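Local coordinates for probable chemoreceptor (Methyl-accepting chemotaxis) transmembrane protein (Rhizobium meliloti, PDB 6D8V), which probably senses quaternary ammonium compounds for bacterial chemotaxis, its sensory domain holding 1,1-dimethyl-prolinium in an aromatic-lined pocket, at residues 98-103 with 113-118; 70-75 with 165-170. All coordinates share one frame; numbering follows the deposited sequence.

Contact 1. Residues 98-103 with 113-118. With PBE (1,1-dimethyl-prolinium), chain C.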
loop_
_atom_site.group_PDB
_atom_site.type_symbol
_atom_site.label_atom_id
_atom_site.label_comp_id
_atom_site.label_asym_id
_atom_site.label_seq_id
_atom_site.Cartn_x
_atom_site.Cartn_y
_atom_site.Cartn_z
ATOM N N ALA A 98 20.407 12.682 5.875
ATOM C CA ALA A 98 19.765 11.691 6.725
ATOM C C ALA A 98 19.813 10.331 6.042
ATOM O O ALA A 98 19.710 10.240 4.815
ATOM C CB ALA A 98 18.318 12.081 7.043
ATOM N N PHE A 99 19.965 9.280 6.844
ATOM C CA PHE A 99 20.083 7.920 6.322
ATOM C C PHE A 99 18.733 7.478 5.773
ATOM O O PHE A 99 17.819 7.149 6.529
ATOM C CB PHE A 99 20.579 6.975 7.410
ATOM C CG PHE A 99 20.821 5.573 6.929
ATOM C CD1 PHE A 99 21.506 5.343 5.744
ATOM C CD2 PHE A 99 20.373 4.485 7.663
ATOM C CE1 PHE A 99 21.735 4.056 5.296
ATOM C CE2 PHE A 99 20.599 3.194 7.219
ATOM C CZ PHE A 99 21.281 2.978 6.035
ATOM N N THR A 100 18.607 7.460 4.447
ATOM C CA THR A 100 17.344 7.158 3.773
ATOM C C THR A 100 17.607 6.290 2.548
ATOM O O THR A 100 17.553 6.757 1.405
ATOM C CB THR A 100 16.612 8.447 3.381
ATOM O OG1 THR A 100 17.535 9.356 2.767
ATOM C CG2 THR A 100 16.003 9.115 4.604
ATOM N N PRO A 101 17.894 5.009 2.751
ATOM C CA PRO A 101 18.056 4.097 1.613
ATOM C C PRO A 101 16.714 3.694 1.029
ATOM O O PRO A 101 15.707 3.588 1.734
ATOM C CB PRO A 101 18.762 2.878 2.225
ATOM C CG PRO A 101 19.033 3.222 3.664
ATOM C CD PRO A 101 18.104 4.327 4.036
ATOM N N TYR A 102 16.712 3.439 -0.279
ATOM C CA TYR A 102 15.463 3.099 -0.954
ATOM C C TYR A 102 15.756 2.255 -2.188
ATOM O O TYR A 102 16.280 2.770 -3.180
ATOM C CB TYR A 102 14.700 4.361 -1.330
ATOM C CG TYR A 102 13.373 4.088 -1.997
ATOM C CD1 TYR A 102 12.656 2.932 -1.716
ATOM C CD2 TYR A 102 12.835 4.993 -2.905
ATOM C CE1 TYR A 102 11.444 2.684 -2.326
ATOM C CE2 TYR A 102 11.626 4.751 -3.518
ATOM C CZ TYR A 102 10.933 3.597 -3.228
ATOM O OH TYR A 102 9.723 3.361 -3.842
ATOM N N TRP A 103 15.395 0.978 -2.131
ATOM C CA TRP A 103 15.384 0.122 -3.310
ATOM C C TRP A 103 14.005 0.172 -3.953
ATOM O O TRP A 103 12.992 0.009 -3.270
ATOM C CB TRP A 103 15.741 -1.320 -2.945
ATOM C CG TRP A 103 17.166 -1.516 -2.524
ATOM C CD1 TRP A 103 17.638 -1.620 -1.248
ATOM C CD2 TRP A 103 18.307 -1.636 -3.384
ATOM N NE1 TRP A 103 19.000 -1.799 -1.260
ATOM C CE2 TRP A 103 19.435 -1.810 -2.560
ATOM C CE3 TRP A 103 18.483 -1.609 -4.773
ATOM C CZ2 TRP A 103 20.719 -1.959 -3.075
ATOM C CZ3 TRP A 103 19.758 -1.758 -5.282
ATOM C CH2 TRP A 103 20.860 -1.931 -4.436
ATOM N N LEU A 113 18.922 1.961 -6.476
ATOM C CA LEU A 113 19.080 2.513 -5.141
ATOM C C LEU A 113 18.767 4.004 -5.190
ATOM O O LEU A 113 19.537 4.783 -5.760
ATOM C CB LEU A 113 20.498 2.277 -4.627
ATOM C CG LEU A 113 20.691 2.072 -3.123
ATOM C CD1 LEU A 113 22.178 1.966 -2.809
ATOM C CD2 LEU A 113 20.039 3.182 -2.310
ATOM N N SER A 114 17.656 4.400 -4.587
ATOM C CA SER A 114 17.238 5.790 -4.586
ATOM C C SER A 114 17.509 6.414 -3.216
ATOM O O SER A 114 18.233 5.862 -2.385
ATOM C CB SER A 114 15.762 5.885 -4.982
ATOM O OG SER A 114 15.490 5.057 -6.101
ATOM N N THR A 115 16.935 7.591 -2.989
ATOM C CA THR A 115 16.977 8.239 -1.686
ATOM C C THR A 115 15.854 9.261 -1.651
ATOM O O THR A 115 15.452 9.789 -2.691
ATOM C CB THR A 115 18.327 8.907 -1.407
ATOM O OG1 THR A 115 19.369 7.925 -1.462
ATOM C CG2 THR A 115 18.323 9.544 -0.028
ATOM N N PHE A 116 15.346 9.523 -0.450
ATOM C CA PHE A 116 14.145 10.327 -0.285
ATOM C C PHE A 116 14.310 11.258 0.909
ATOM O O PHE A 116 15.240 11.125 1.709
ATOM C CB PHE A 116 12.911 9.440 -0.116
ATOM C CG PHE A 116 13.028 8.445 1.004
ATOM C CD1 PHE A 116 13.752 7.274 0.840
ATOM C CD2 PHE A 116 12.401 8.675 2.214
ATOM C CE1 PHE A 116 13.857 6.356 1.872
ATOM C CE2 PHE A 116 12.499 7.763 3.245
ATOM C CZ PHE A 116 13.230 6.602 3.076
ATOM N N LYS A 117 13.387 12.212 1.017
ATOM C CA LYS A 117 13.410 13.179 2.104
ATOM C C LYS A 117 12.748 12.605 3.351
ATOM O O LYS A 117 11.778 11.846 3.276
ATOM C CB LYS A 117 12.705 14.479 1.700
ATOM C CG LYS A 117 12.489 15.430 2.876
ATOM C CD LYS A 117 11.687 16.668 2.507
ATOM C CE LYS A 117 11.494 17.561 3.733
ATOM N NZ LYS A 117 10.893 18.888 3.408
ATOM N N ALA A 118 13.283 12.992 4.511
ATOM C CA ALA A 118 12.809 12.479 5.796
ATOM C C ALA A 118 11.636 13.327 6.284
ATOM O O ALA A 118 11.760 14.173 7.173
ATOM C CB ALA A 118 13.946 12.457 6.810
HETATM N N PBE C . 9.235 6.026 -0.231
HETATM C CD PBE C . 8.881 5.620 0.960
HETATM C CA PBE C . 8.474 7.337 -0.339
HETATM C CB PBE C . 8.723 7.968 1.090
HETATM C CG PBE C . 8.803 6.980 1.872
HETATM C CE PBE C . 10.700 6.219 -0.280
HETATM C CF PBE C . 8.786 5.069 -1.260
HETATM C C PBE C . 8.877 8.235 -1.397
HETATM O O PBE C . 8.533 9.448 -1.339
HETATM O OXT PBE C . 9.539 7.824 -2.386
#
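Thr-100 and Tyr-102 both pack against Phe-116, and this is the tight, buried part of the contact between residues 98-103 and 113-118. The Phe-116 ring is sandwiched. Thr-100 CB sits over one face, 3.9 Å from the ring centroid in a CH-pi contact 14° off the normal, while methyl CE of 1,1-dimethyl-prolinium lies over the opposite face. Pro-101 O meets the ring edge in plane, 3.3 Å from Phe-116 CE1. Tyr-102 has CG anti to the backbone N (chi1 -178°), and its ring offers a face to the same methyl, with CE 3.5 Å above the ring plane over its centre. Tyr-102 OH stands 3.2 Å from the second methyl, CF. Replacing Tyr-102 with an alanine would probably leave both methyls without this aromatic partner and open a gap beside Ser-114 CB. At the hairpin's backbone, Ser-114 N donates to Tyr-102 O in a nearly straight bond (171°). The other side is looser and partly exposed: Leu-113 CG rests over the Trp-103 six-membered ring, 4.1 Å from its centroid, while Trp-103 NE1 is tied to Ile-55 O. At the far end Ala-98 CB and Ala-118 CB merely approach to 4.4 Å. A quaternary nitrogen has no N-H to donate, so methyls set against aromatic faces are consistent with recognition by shape and cation–aromatic attraction.

Contact 2. Residues 70-75 with 165-170. With PBE (1,1-dimethyl-prolinium), chain C.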
loop_
_atom_site.group_PDB
_atom_site.type_symbol
_atom_site.label_atom_id
_atom_site.label_comp_id
_atom_site.label_asym_id
_atom_site.label_seq_id
_atom_site.Cartn_x
_atom_site.Cartn_y
_atom_site.Cartn_z
ATOM N N GLY A 70 8.929 -1.592 -3.796
ATOM C CA GLY A 70 10.123 -1.007 -3.214
ATOM C C GLY A 70 10.217 -1.299 -1.741
ATOM O O GLY A 70 9.219 -1.600 -1.073
ATOM N N SER A 71 11.444 -1.202 -1.229
ATOM C CA SER A 71 11.767 -1.444 0.170
ATOM C C SER A 71 12.626 -0.287 0.656
ATOM O O SER A 71 13.600 0.085 -0.011
ATOM C CB SER A 71 12.505 -2.782 0.336
ATOM O OG SER A 71 12.628 -3.164 1.695
ATOM N N TRP A 72 12.279 0.288 1.806
ATOM C CA TRP A 72 12.954 1.499 2.248
ATOM C C TRP A 72 13.155 1.473 3.757
ATOM O O TRP A 72 12.697 0.564 4.464
ATOM C CB TRP A 72 12.173 2.746 1.818
ATOM C CG TRP A 72 10.711 2.643 2.100
ATOM C CD1 TRP A 72 9.743 2.159 1.260
ATOM C CD2 TRP A 72 10.038 3.032 3.300
ATOM N NE1 TRP A 72 8.514 2.232 1.865
ATOM C CE2 TRP A 72 8.668 2.763 3.118
ATOM C CE3 TRP A 72 10.460 3.588 4.510
ATOM C CZ2 TRP A 72 7.721 3.028 4.099
ATOM C CZ3 TRP A 72 9.517 3.844 5.483
ATOM C CH2 TRP A 72 8.164 3.567 5.272
ATOM N N PHE A 73 13.862 2.493 4.240
ATOM C CA PHE A 73 14.050 2.708 5.672
ATOM C C PHE A 73 14.367 4.176 5.916
ATOM O O PHE A 73 15.382 4.681 5.426
ATOM C CB PHE A 73 15.165 1.826 6.225
ATOM C CG PHE A 73 15.637 2.252 7.584
ATOM C CD1 PHE A 73 14.820 2.094 8.690
ATOM C CD2 PHE A 73 16.885 2.834 7.754
ATOM C CE1 PHE A 73 15.242 2.496 9.941
ATOM C CE2 PHE A 73 17.313 3.236 9.007
ATOM C CZ PHE A 73 16.490 3.067 10.101
ATOM N N ALA A 74 13.511 4.852 6.678
ATOM C CA ALA A 74 13.768 6.213 7.131
ATOM C C ALA A 74 14.223 6.169 8.583
ATOM O O ALA A 74 13.515 5.640 9.446
ATOM C CB ALA A 74 12.526 7.090 6.985
ATOM N N GLU A 75 15.394 6.726 8.845
ATOM C CA GLU A 75 16.040 6.630 10.146
ATOM C C GLU A 75 15.810 7.901 10.955
ATOM O O GLU A 75 16.055 9.008 10.460
ATOM C CB GLU A 75 17.539 6.378 9.973
ATOM C CG GLU A 75 18.398 6.891 11.114
ATOM C CD GLU A 75 19.209 8.115 10.732
ATOM O OE1 GLU A 75 18.865 8.769 9.726
ATOM O OE2 GLU A 75 20.195 8.420 11.437
ATOM N N ILE A 165 14.438 3.747 16.396
ATOM C CA ILE A 165 15.482 4.471 15.680
ATOM C C ILE A 165 15.079 4.826 14.257
ATOM O O ILE A 165 15.893 5.399 13.522
ATOM C CB ILE A 165 16.807 3.682 15.672
ATOM C CG1 ILE A 165 16.622 2.350 14.941
ATOM C CG2 ILE A 165 17.319 3.474 17.092
ATOM C CD1 ILE A 165 17.892 1.522 14.841
ATOM N N GLY A 166 13.863 4.506 13.842
ATOM C CA GLY A 166 13.413 4.848 12.511
ATOM C C GLY A 166 12.260 3.955 12.085
ATOM O O GLY A 166 11.717 3.186 12.880
ATOM N N VAL A 167 11.917 4.072 10.806
ATOM C CA VAL A 167 10.792 3.354 10.218
ATOM C C VAL A 167 11.268 2.650 8.956
ATOM O O VAL A 167 11.925 3.265 8.113
ATOM C CB VAL A 167 9.624 4.304 9.886
ATOM C CG1 VAL A 167 8.518 3.547 9.164
ATOM C CG2 VAL A 167 9.100 4.984 11.142
ATOM N N SER A 168 10.923 1.374 8.819
ATOM C CA SER A 168 11.103 0.623 7.586
ATOM C C SER A 168 9.743 0.248 7.003
ATOM O O SER A 168 8.748 0.108 7.720
ATOM C CB SER A 168 11.931 -0.641 7.835
ATOM O OG SER A 168 11.821 -1.540 6.742
ATOM N N GLY A 169 9.698 0.091 5.685
ATOM C CA GLY A 169 8.441 -0.251 5.046
ATOM C C GLY A 169 8.632 -0.800 3.647
ATOM O O GLY A 169 9.735 -0.819 3.100
ATOM N N VAL A 170 7.515 -1.223 3.065
ATOM C CA VAL A 170 7.453 -1.844 1.748
ATOM C C VAL A 170 6.359 -1.142 0.949
ATOM O O VAL A 170 5.414 -0.587 1.522
ATOM C CB VAL A 170 7.172 -3.359 1.902
ATOM C CG1 VAL A 170 6.830 -4.009 0.577
ATOM C CG2 VAL A 170 8.363 -4.032 2.543
HETATM N N PBE C . 9.235 6.026 -0.231
HETATM C CD PBE C . 8.881 5.620 0.960
HETATM C CA PBE C . 8.474 7.337 -0.339
HETATM C CB PBE C . 8.723 7.968 1.090
HETATM C CG PBE C . 8.803 6.980 1.872
HETATM C CE PBE C . 10.700 6.219 -0.280
HETATM C CF PBE C . 8.786 5.069 -1.260
HETATM C C PBE C . 8.877 8.235 -1.397
HETATM O O PBE C . 8.533 9.448 -1.339
HETATM O OXT PBE C . 9.539 7.824 -2.386
#
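From Ser-71 opposite Val-170 to Glu-75 opposite Gly-166, the two strands run antiparallel, with their segment axes 4.5 Å apart at closest and their directions 163° apart, and Trp-72 with Gly-169 and Ala-74 with Val-167 are the hydrogen-bonded pairs. Among the side chains, the hydroxyl Ser-168 OG donates to Trp-72 O, 3.2 Å away and nearly along the C=O axis, an acceptor it shares with Gly-169 N.

The indole of Trp-72 dominates the side-chain packing. Its CG lies between the backbone N and the carbonyl carbon (chi1 46°), and the ring lies across the partner strand. Gly-169 CA sits over one face, 3.7 Å from the centroid of the six-membered ring, a CH-pi contact possible at this distance because glycine carries no CB to push the ring off. Further along the ring, Trp-72 CZ3 touches Val-167 CG1 at 3.8 Å.

This sheet belongs to the PDC sensor domain of the Cache clan, and its two faces have different neighbours. On the side of Ser-168 and Val-170, the long helix 2-45 packs through Met-36, Leu-29 and Ala-33. On the side of Trp-72 and Ala-74 lies the ligand pocket, where Trp-124 meets the indole edge-to-face. Ring carbon CD of 1,1-dimethyl-prolinium lies 3.4 Å above the Trp-72 ring plane, opposite Gly-169. The indole NE1 donates to Asp-171, another pocket residue, which helps fix the rotation of the ring beneath the ligand.

On the face away from the pocket, beside Ser-168, Phe-73 brings ring atom CD1 to 3.2 Å from Val-167 O.

The centres of contact 1 and contact 2 are about 9 Å apart, on the same side of the chain's centre and within one PDC sensor domain. Along the chain the order is 70-75, 98-103, 113-118, 165-170, so the hairpin of contact 1 is inserted between the two strands joined by contact 2. Across the antiparallel sheet the strand order is 111-115, 101-105, 70-75, 163-173, and strands 70-75 and 101-105 are neighbours. Trp-103 O lies 2.8 Å from Ser-71 N, a probable hydrogen bond between them. Phe-99 also packs on Phe-73. Both contacts reach 1,1-dimethyl-prolinium, so two separate strand pairings of one sheet contribute aromatic walls to a single pocket.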